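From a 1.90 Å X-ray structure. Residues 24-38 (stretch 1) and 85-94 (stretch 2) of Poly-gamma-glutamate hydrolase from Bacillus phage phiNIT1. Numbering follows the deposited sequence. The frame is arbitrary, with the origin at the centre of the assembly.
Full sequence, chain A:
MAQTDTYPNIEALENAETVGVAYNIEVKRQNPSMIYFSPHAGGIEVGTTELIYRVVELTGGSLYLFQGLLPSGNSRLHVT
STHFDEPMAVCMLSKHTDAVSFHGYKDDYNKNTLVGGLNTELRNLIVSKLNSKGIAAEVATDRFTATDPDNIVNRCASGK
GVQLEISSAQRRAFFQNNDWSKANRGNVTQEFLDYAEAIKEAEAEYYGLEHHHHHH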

ATOM      1  N   ASN A  24       1.898 -11.160  -0.162  1.00 17.60           N
ATOM      2  CA  ASN A  24       2.269  -9.741  -0.148  1.00 17.51           C
ATOM      3  C   ASN A  24       1.259  -8.928   0.701  1.00 17.82           C
ATOM      4  O   ASN A  24       0.185  -9.430   1.054  1.00 16.14           O
ATOM      5  CB  ASN A  24       2.549  -9.188  -1.571  1.00 17.59           C
ATOM      6  CG  ASN A  24       1.292  -8.895  -2.400  1.00 17.72           C
ATOM      7  OD1 ASN A  24       0.204  -8.665  -1.895  1.00 20.45           O
ATOM      8  ND2 ASN A  24       1.484  -8.845  -3.693  1.00 22.22           N
ATOM      9  N   ILE A  25       1.640  -7.702   1.063  1.00 17.30           N
ATOM     10  CA  ILE A  25       0.746  -6.788   1.746  1.00 16.93           C
ATOM     11  C   ILE A  25       0.650  -5.467   0.964  1.00 17.68           C
ATOM     12  O   ILE A  25       1.674  -4.898   0.508  1.00 17.72           O
ATOM     13  CB  ILE A  25       1.207  -6.506   3.201  1.00 17.76           C
ATOM     14  CG1 ILE A  25       1.658  -7.807   3.919  1.00 16.71           C
ATOM     15  CG2 ILE A  25       0.071  -5.818   3.993  1.00 14.99           C
ATOM     16  CD1 ILE A  25       2.198  -7.595   5.328  1.00 13.57           C
ATOM     17  N   GLU A  26      -0.578  -4.967   0.847  1.00 18.34           N
ATOM     18  CA  GLU A  26      -0.896  -3.726   0.128  1.00 17.94           C
ATOM     19  C   GLU A  26      -1.678  -2.792   1.041  1.00 18.54           C
ATOM     20  O   GLU A  26      -2.607  -3.224   1.742  1.00 18.18           O
ATOM     21  CB  GLU A  26      -1.738  -4.019  -1.126  1.00 18.51           C
ATOM     22  CG  GLU A  26      -1.106  -4.922  -2.161  1.00 19.56           C
ATOM     23  CD  GLU A  26      -1.795  -4.788  -3.521  1.00 22.42           C
ATOM     24  OE1 GLU A  26      -2.992  -4.426  -3.580  1.00 24.87           O
ATOM     25  OE2 GLU A  26      -1.135  -5.015  -4.541  1.00 25.97           O
ATOM     26  N   VAL A  27      -1.339  -1.495   1.030  1.00 18.52           N
ATOM     27  CA  VAL A  27      -2.013  -0.506   1.916  1.00 17.85           C
ATOM     28  C   VAL A  27      -2.176   0.809   1.149  1.00 18.49           C
ATOM     29  O   VAL A  27      -1.252   1.279   0.508  1.00 18.45           O
ATOM     30  CB  VAL A  27      -1.183  -0.207   3.197  1.00 18.57           C
ATOM     31  CG1 VAL A  27      -1.929   0.750   4.138  1.00 17.90           C
ATOM     32  CG2 VAL A  27      -0.787  -1.463   3.954  1.00 19.93           C
ATOM     33  N   LYS A  28      -3.355   1.410   1.217  1.00 18.68           N
ATOM     34  CA  LYS A  28      -3.467   2.782   0.824  1.00 19.23           C
ATOM     35  C   LYS A  28      -4.327   3.495   1.854  1.00 20.07           C
ATOM     36  O   LYS A  28      -5.515   3.263   1.913  1.00 21.48           O
ATOM     37  CB  LYS A  28      -4.037   2.925  -0.619  1.00 18.26           C
ATOM     38  CG  LYS A  28      -4.013   4.436  -1.107  1.00 18.17           C
ATOM     39  CD  LYS A  28      -4.607   4.616  -2.492  1.00 21.99           C
ATOM     40  CE  LYS A  28      -4.312   6.027  -3.051  1.00 23.88           C
ATOM     41  NZ  LYS A  28      -4.825   6.227  -4.445  1.00 29.09           N
ATOM     42  N   ARG A  29      -3.701   4.329   2.682  1.00 20.70           N
ATOM     43  CA  ARG A  29      -4.392   5.113   3.676  1.00 20.93           C
ATOM     44  C   ARG A  29      -4.674   6.469   3.013  1.00 20.81           C
ATOM     45  O   ARG A  29      -3.731   7.192   2.640  1.00 19.46           O
ATOM     46  CB  ARG A  29      -3.526   5.269   4.942  1.00 20.85           C
ATOM     47  CG  ARG A  29      -4.338   5.856   6.091  1.00 22.34           C
ATOM     48  CD  ARG A  29      -3.569   6.136   7.379  1.00 22.99           C
ATOM     49  NE  ARG A  29      -4.397   6.958   8.262  1.00 22.13           N
ATOM     50  CZ  ARG A  29      -3.951   7.780   9.213  1.00 20.63           C
ATOM     51  NH1 ARG A  29      -2.675   7.861   9.492  1.00 21.47           N
ATOM     52  NH2 ARG A  29      -4.814   8.494   9.926  1.00 17.95           N
ATOM     53  N   GLN A  30      -5.961   6.789   2.859  1.00 20.81           N
ATOM     54  CA  GLN A  30      -6.406   7.920   2.069  1.00 21.16           C
ATOM     55  C   GLN A  30      -7.747   8.468   2.548  1.00 21.40           C
ATOM     56  O   GLN A  30      -8.336   9.320   1.907  1.00 20.49           O
ATOM     57  CB  GLN A  30      -6.452   7.547   0.569  1.00 21.32           C
ATOM     58  CG  GLN A  30      -7.526   6.518   0.168  1.00 22.88           C
ATOM     59  CD  GLN A  30      -7.710   6.402  -1.339  1.00 23.21           C
ATOM     60  OE1 GLN A  30      -7.125   7.166  -2.125  1.00 22.60           O
ATOM     61  NE2 GLN A  30      -8.520   5.440  -1.758  1.00 20.87           N
ATOM     62  N   ASN A  31      -8.203   7.992   3.698  1.00 20.61           N
ATOM     63  CA  ASN A  31      -9.480   8.412   4.274  1.00 21.61           C
ATOM     64  C   ASN A  31      -9.417   8.356   5.809  1.00 21.33           C
ATOM     65  O   ASN A  31      -8.916   7.366   6.359  1.00 20.83           O
ATOM     66  CB  ASN A  31     -10.617   7.536   3.720  1.00 20.89           C
ATOM     67  CG  ASN A  31     -12.010   8.145   3.925  1.00 22.63           C
ATOM     68  OD1 ASN A  31     -12.677   7.865   4.928  1.00 21.10           O
ATOM     69  ND2 ASN A  31     -12.454   8.968   2.977  1.00 20.89           N
ATOM     70  N   PRO A  32      -9.898   9.420   6.505  1.00 22.62           N
ATOM     71  CA  PRO A  32     -10.028   9.435   7.962  1.00 23.11           C
ATOM     72  C   PRO A  32     -11.105   8.504   8.537  1.00 23.63           C
ATOM     73  O   PRO A  32     -10.974   8.043   9.686  1.00 24.65           O
ATOM     74  CB  PRO A  32     -10.429  10.885   8.254  1.00 24.07           C
ATOM     75  CG  PRO A  32     -11.043  11.362   6.975  1.00 22.24           C
ATOM     76  CD  PRO A  32     -10.229  10.740   5.928  1.00 22.09           C
ATOM     77  N   SER A  33     -12.122   8.200   7.742  1.00 23.16           N
ATOM     78  CA  SER A  33     -13.370   7.601   8.244  1.00 23.89           C
ATOM     79  C   SER A  33     -13.561   6.120   7.992  1.00 22.88           C
ATOM     80  O   SER A  33     -14.115   5.434   8.860  1.00 22.97           O
ATOM     81  CB  SER A  33     -14.582   8.322   7.678  1.00 22.96           C
ATOM     82  OG  SER A  33     -14.629   9.639   8.180  1.00 26.07           O
ATOM     83  N   MET A  34     -13.128   5.645   6.817  1.00 22.20           N
ATOM     84  CA  MET A  34     -13.493   4.317   6.321  1.00 20.52           C
ATOM     85  C   MET A  34     -12.354   3.543   5.644  1.00 19.66           C
ATOM     86  O   MET A  34     -11.601   4.096   4.824  1.00 19.34           O
ATOM     87  CB  MET A  34     -14.681   4.442   5.347  1.00 21.08           C
ATOM     88  CG  MET A  34     -15.219   3.132   4.792  1.00 19.29           C
ATOM     89  SD  MET A  34     -15.618   1.916   6.054  1.00 22.76           S
ATOM     90  CE  MET A  34     -17.249   2.386   6.509  1.00 22.52           C
ATOM     91  N   ILE A  35     -12.238   2.250   5.972  1.00 18.22           N
ATOM     92  CA  ILE A  35     -11.200   1.414   5.391  1.00 17.04           C
ATOM     93  C   ILE A  35     -11.822   0.064   4.972  1.00 17.60           C
ATOM     94  O   ILE A  35     -12.500  -0.577   5.754  1.00 17.01           O
ATOM     95  CB  ILE A  35     -10.014   1.171   6.385  1.00 17.15           C
ATOM     96  CG1 ILE A  35      -8.973   0.231   5.770  1.00 17.82           C
ATOM     97  CG2 ILE A  35     -10.531   0.673   7.758  1.00 17.09           C
ATOM     98  CD1 ILE A  35      -7.692   0.006   6.620  1.00 20.20           C
ATOM     99  N   TYR A  36     -11.604  -0.317   3.721  1.00 17.32           N
ATOM    100  CA  TYR A  36     -12.103  -1.560   3.214  1.00 17.39           C
ATOM    101  C   TYR A  36     -10.941  -2.481   3.078  1.00 17.34           C
ATOM    102  O   TYR A  36      -9.911  -2.118   2.515  1.00 17.34           O
ATOM    103  CB  TYR A  36     -12.740  -1.335   1.856  1.00 18.20           C
ATOM    104  CG  TYR A  36     -13.955  -0.466   1.910  1.00 17.40           C
ATOM    105  CD1 TYR A  36     -15.148  -0.958   2.433  1.00 18.52           C
ATOM    106  CD2 TYR A  36     -13.916   0.855   1.470  1.00 18.82           C
ATOM    107  CE1 TYR A  36     -16.290  -0.178   2.475  1.00 18.39           C
ATOM    108  CE2 TYR A  36     -15.073   1.658   1.535  1.00 15.09           C
ATOM    109  CZ  TYR A  36     -16.247   1.109   2.027  1.00 14.90           C
ATOM    110  OH  TYR A  36     -17.394   1.858   2.107  1.00 21.04           O
ATOM    111  N   PHE A  37     -11.089  -3.688   3.600  1.00 18.48           N
ATOM    112  CA  PHE A  37      -9.902  -4.538   3.695  1.00 17.98           C
ATOM    113  C   PHE A  37     -10.213  -6.011   3.818  1.00 18.19           C
ATOM    114  O   PHE A  37     -11.334  -6.407   4.116  1.00 18.72           O
ATOM    115  CB  PHE A  37      -9.004  -4.069   4.854  1.00 17.85           C
ATOM    116  CG  PHE A  37      -9.442  -4.552   6.192  1.00 18.41           C
ATOM    117  CD1 PHE A  37     -10.456  -3.893   6.902  1.00 19.49           C
ATOM    118  CD2 PHE A  37      -8.861  -5.685   6.743  1.00 18.06           C
ATOM    119  CE1 PHE A  37     -10.869  -4.374   8.155  1.00 17.89           C
ATOM    120  CE2 PHE A  37      -9.270  -6.177   7.988  1.00 20.47           C
ATOM    121  CZ  PHE A  37     -10.278  -5.536   8.687  1.00 18.33           C
ATOM    122  N   SER A  38      -9.201  -6.829   3.561  1.00 18.03           N
ATOM    123  CA  SER A  38      -9.313  -8.251   3.790  1.00 19.08           C
ATOM    124  C   SER A  38      -7.980  -8.833   4.325  1.00 18.67           C
ATOM    125  O   SER A  38      -6.900  -8.486   3.839  1.00 17.87           O
ATOM    126  CB  SER A  38      -9.789  -8.981   2.539  1.00 18.05           C
ATOM    127  OG  SER A  38      -9.736 -10.378   2.770  1.00 21.56           O
ATOM    128  N   ASP A  85      -3.283 -10.433  13.288  1.00 22.17           N
ATOM    129  CA  ASP A  85      -2.562  -9.423  14.035  1.00 22.68           C
ATOM    130  C   ASP A  85      -1.439  -8.766  13.219  1.00 22.38           C
ATOM    131  O   ASP A  85      -0.533  -8.194  13.785  1.00 23.15           O
ATOM    132  CB  ASP A  85      -2.043 -10.026  15.365  1.00 23.09           C
ATOM    133  CG  ASP A  85      -0.852 -10.968  15.184  1.00 23.75           C
ATOM    134  OD1 ASP A  85      -0.730 -11.588  14.129  1.00 27.29           O
ATOM    135  OD2 ASP A  85      -0.050 -11.109  16.133  1.00 26.34           O
ATOM    136  N   GLU A  86      -1.521  -8.815  11.893  1.00 22.73           N
ATOM    137  CA  GLU A  86      -0.479  -8.198  11.080  1.00 21.50           C
ATOM    138  C   GLU A  86      -0.328  -6.741  11.562  1.00 20.87           C
ATOM    139  O   GLU A  86      -1.316  -5.986  11.608  1.00 20.39           O
ATOM    140  CB  GLU A  86      -0.837  -8.314   9.603  1.00 21.08           C
ATOM    141  CG  GLU A  86       0.291  -8.030   8.627  1.00 21.24           C
ATOM    142  CD  GLU A  86       0.518  -6.560   8.493  1.00 18.96           C
ATOM    143  OE1 GLU A  86      -0.462  -5.854   8.180  1.00 17.28           O
ATOM    144  OE2 GLU A  86       1.645  -6.109   8.804  1.00 18.41           O
ATOM    145  N   PRO A  87       0.892  -6.339  11.951  1.00 20.36           N
ATOM    146  CA  PRO A  87       0.979  -5.041  12.605  1.00 20.22           C
ATOM    147  C   PRO A  87       0.529  -3.837  11.759  1.00 19.92           C
ATOM    148  O   PRO A  87      -0.005  -2.868  12.301  1.00 19.78           O
ATOM    149  CB  PRO A  87       2.471  -4.936  12.980  1.00 19.76           C
ATOM    150  CG  PRO A  87       3.146  -5.903  12.132  1.00 20.15           C
ATOM    151  CD  PRO A  87       2.170  -7.051  12.063  1.00 21.03           C
ATOM    152  N   MET A  88       0.710  -3.903  10.445  1.00 19.36           N
ATOM    153  CA  MET A  88       0.325  -2.758   9.641  1.00 19.28           C
ATOM    154  C   MET A  88      -1.194  -2.620   9.581  1.00 19.10           C
ATOM    155  O   MET A  88      -1.702  -1.504   9.685  1.00 18.56           O
ATOM    156  CB  MET A  88       0.985  -2.792   8.277  1.00 18.80           C
ATOM    157  CG  MET A  88       2.461  -2.557   8.349  1.00 18.15           C
ATOM    158  SD  MET A  88       3.066  -2.197   6.709  1.00 21.09           S
ATOM    159  CE  MET A  88       2.760  -3.790   5.931  1.00 21.51           C
ATOM    160  N   ALA A  89      -1.888  -3.760   9.443  1.00 17.66           N
ATOM    161  CA  ALA A  89      -3.336  -3.881   9.549  1.00 17.86           C
ATOM    162  C   ALA A  89      -3.896  -3.242  10.835  1.00 18.37           C
ATOM    163  O   ALA A  89      -4.753  -2.373  10.772  1.00 18.29           O
ATOM    164  CB  ALA A  89      -3.747  -5.365   9.476  1.00 17.18           C
ATOM    165  N   VAL A  90      -3.367  -3.668  11.978  1.00 17.28           N
ATOM    166  CA  VAL A  90      -3.746  -3.168  13.294  1.00 18.66           C
ATOM    167  C   VAL A  90      -3.494  -1.669  13.428  1.00 17.82           C
ATOM    168  O   VAL A  90      -4.275  -0.962  14.067  1.00 18.51           O
ATOM    169  CB  VAL A  90      -2.943  -3.890  14.398  1.00 18.40           C
ATOM    170  CG1 VAL A  90      -3.344  -3.420  15.778  1.00 19.52           C
ATOM    171  CG2 VAL A  90      -3.095  -5.412  14.275  1.00 19.55           C
ATOM    172  N   CYS A  91      -2.397  -1.193  12.853  1.00 18.30           N
ATOM    173  CA  CYS A  91      -2.139   0.233  12.848  1.00 19.44           C
ATOM    174  C   CYS A  91      -3.223   0.913  11.980  1.00 18.85           C
ATOM    175  O   CYS A  91      -3.868   1.852  12.407  1.00 20.37           O
ATOM    176  CB  CYS A  91      -0.710   0.513  12.382  1.00 18.37           C
ATOM    177  SG  CYS A  91      -0.169   2.200  12.596  1.00 27.75           S
ATOM    178  N   MET A  92      -3.448   0.418  10.773  1.00 19.03           N
ATOM    179  CA  MET A  92      -4.472   0.982   9.890  1.00 18.88           C
ATOM    180  C   MET A  92      -5.854   0.978  10.545  1.00 19.83           C
ATOM    181  O   MET A  92      -6.515   2.006  10.627  1.00 20.34           O
ATOM    182  CB  MET A  92      -4.509   0.225   8.555  1.00 18.17           C
ATOM    183  CG  MET A  92      -3.356   0.563   7.657  1.00 20.19           C
ATOM    184  SD  MET A  92      -3.566   2.245   7.012  1.00 20.95           S
ATOM    185  CE  MET A  92      -4.868   2.046   5.827  1.00 18.77           C
ATOM    186  N   LEU A  93      -6.278  -0.169  11.072  1.00 20.16           N
ATOM    187  CA  LEU A  93      -7.611  -0.213  11.690  1.00 20.31           C
ATOM    188  C   LEU A  93      -7.809   0.900  12.714  1.00 20.43           C
ATOM    189  O   LEU A  93      -8.839   1.588  12.686  1.00 20.21           O
ATOM    190  CB  LEU A  93      -7.922  -1.593  12.292  1.00 19.05           C
ATOM    191  CG  LEU A  93      -8.601  -2.587  11.321  1.00 17.71           C
ATOM    192  CD1 LEU A  93     -10.019  -2.154  11.147  1.00 18.81           C
ATOM    193  CD2 LEU A  93      -7.895  -2.645   9.960  1.00 18.91           C
ATOM    194  N   SER A  94      -6.812   1.094  13.578  1.00 21.26           N
ATOM    195  CA  SER A  94      -6.877   2.042  14.682  1.00 21.94           C
ATOM    196  C   SER A  94      -6.940   3.489  14.237  1.00 22.63           C
ATOM    197  O   SER A  94      -7.280   4.370  15.047  1.00 22.61           O
ATOM    198  CB  SER A  94      -5.658   1.886  15.592  1.00 20.91           C
ATOM    199  OG  SER A  94      -4.521   2.439  14.926  1.00 24.90           O
TER

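Helix 87-94 packs across two strands, 24-29 and 34-38, running roughly along the first (19° between N-to-C directions) and roughly against the second (151°). No hydrogen bond links the stretches; side-chain packing holds them together and buries 507 Å², both sides summed. Glu86, at the N-cap, folds its carboxylate back onto the start of the helix: Glu86 OE2 accepts from Met88 N (2.9 Å) and Glu86 OE1 from Ala89 N (2.8 Å). The capping bonds satisfy the buried carboxylate, and Ile25 CD1 rests 3.7 Å from Glu86 CD. Pro87 suits the first helical turn, where its missing amide hydrogen costs no helix bond, and makes no contact with the strands. The CA-to-CB bond of Met88 points toward stretch 1, and Met88 CE sits 3.9 Å from Ile25 CG2. Ala89 points sideways and its small methyl makes no contact with stretch 1, while Val90 and Cys91 stay clear of the contact. Met92 is the most heavily covered residue, with 115 Å² hidden by stretch 1. Its CA-to-CB bond points sideways, but three m torsions curl the flexible chain so that its end reaches both strands: Met92 CE lies 3.6 Å from each of Val27 CG1, Arg29 CB and Ile35 CD1. The branched Val27 and Ile35 present methyls to this thioether tip; Arg29 offers the aliphatic base of its extended side chain, while its NH1 is hydrogen-bonded elsewhere in the structure. Leu93 also starts sideways and turns its end inward. Leu93 CD2 sits over one face of Phe37, 4.0 Å from the ring centroid and 15° off the normal, a CH-pi contact; Leu93 CD1 approaches Phe37 CE1 at 3.8 Å. Leu93 CD2 also lies 4.3 Å from Ile35 CD1. Ser94, exposed and beyond the contact, donates from Ser94 OG to Cys91 O (2.7 Å).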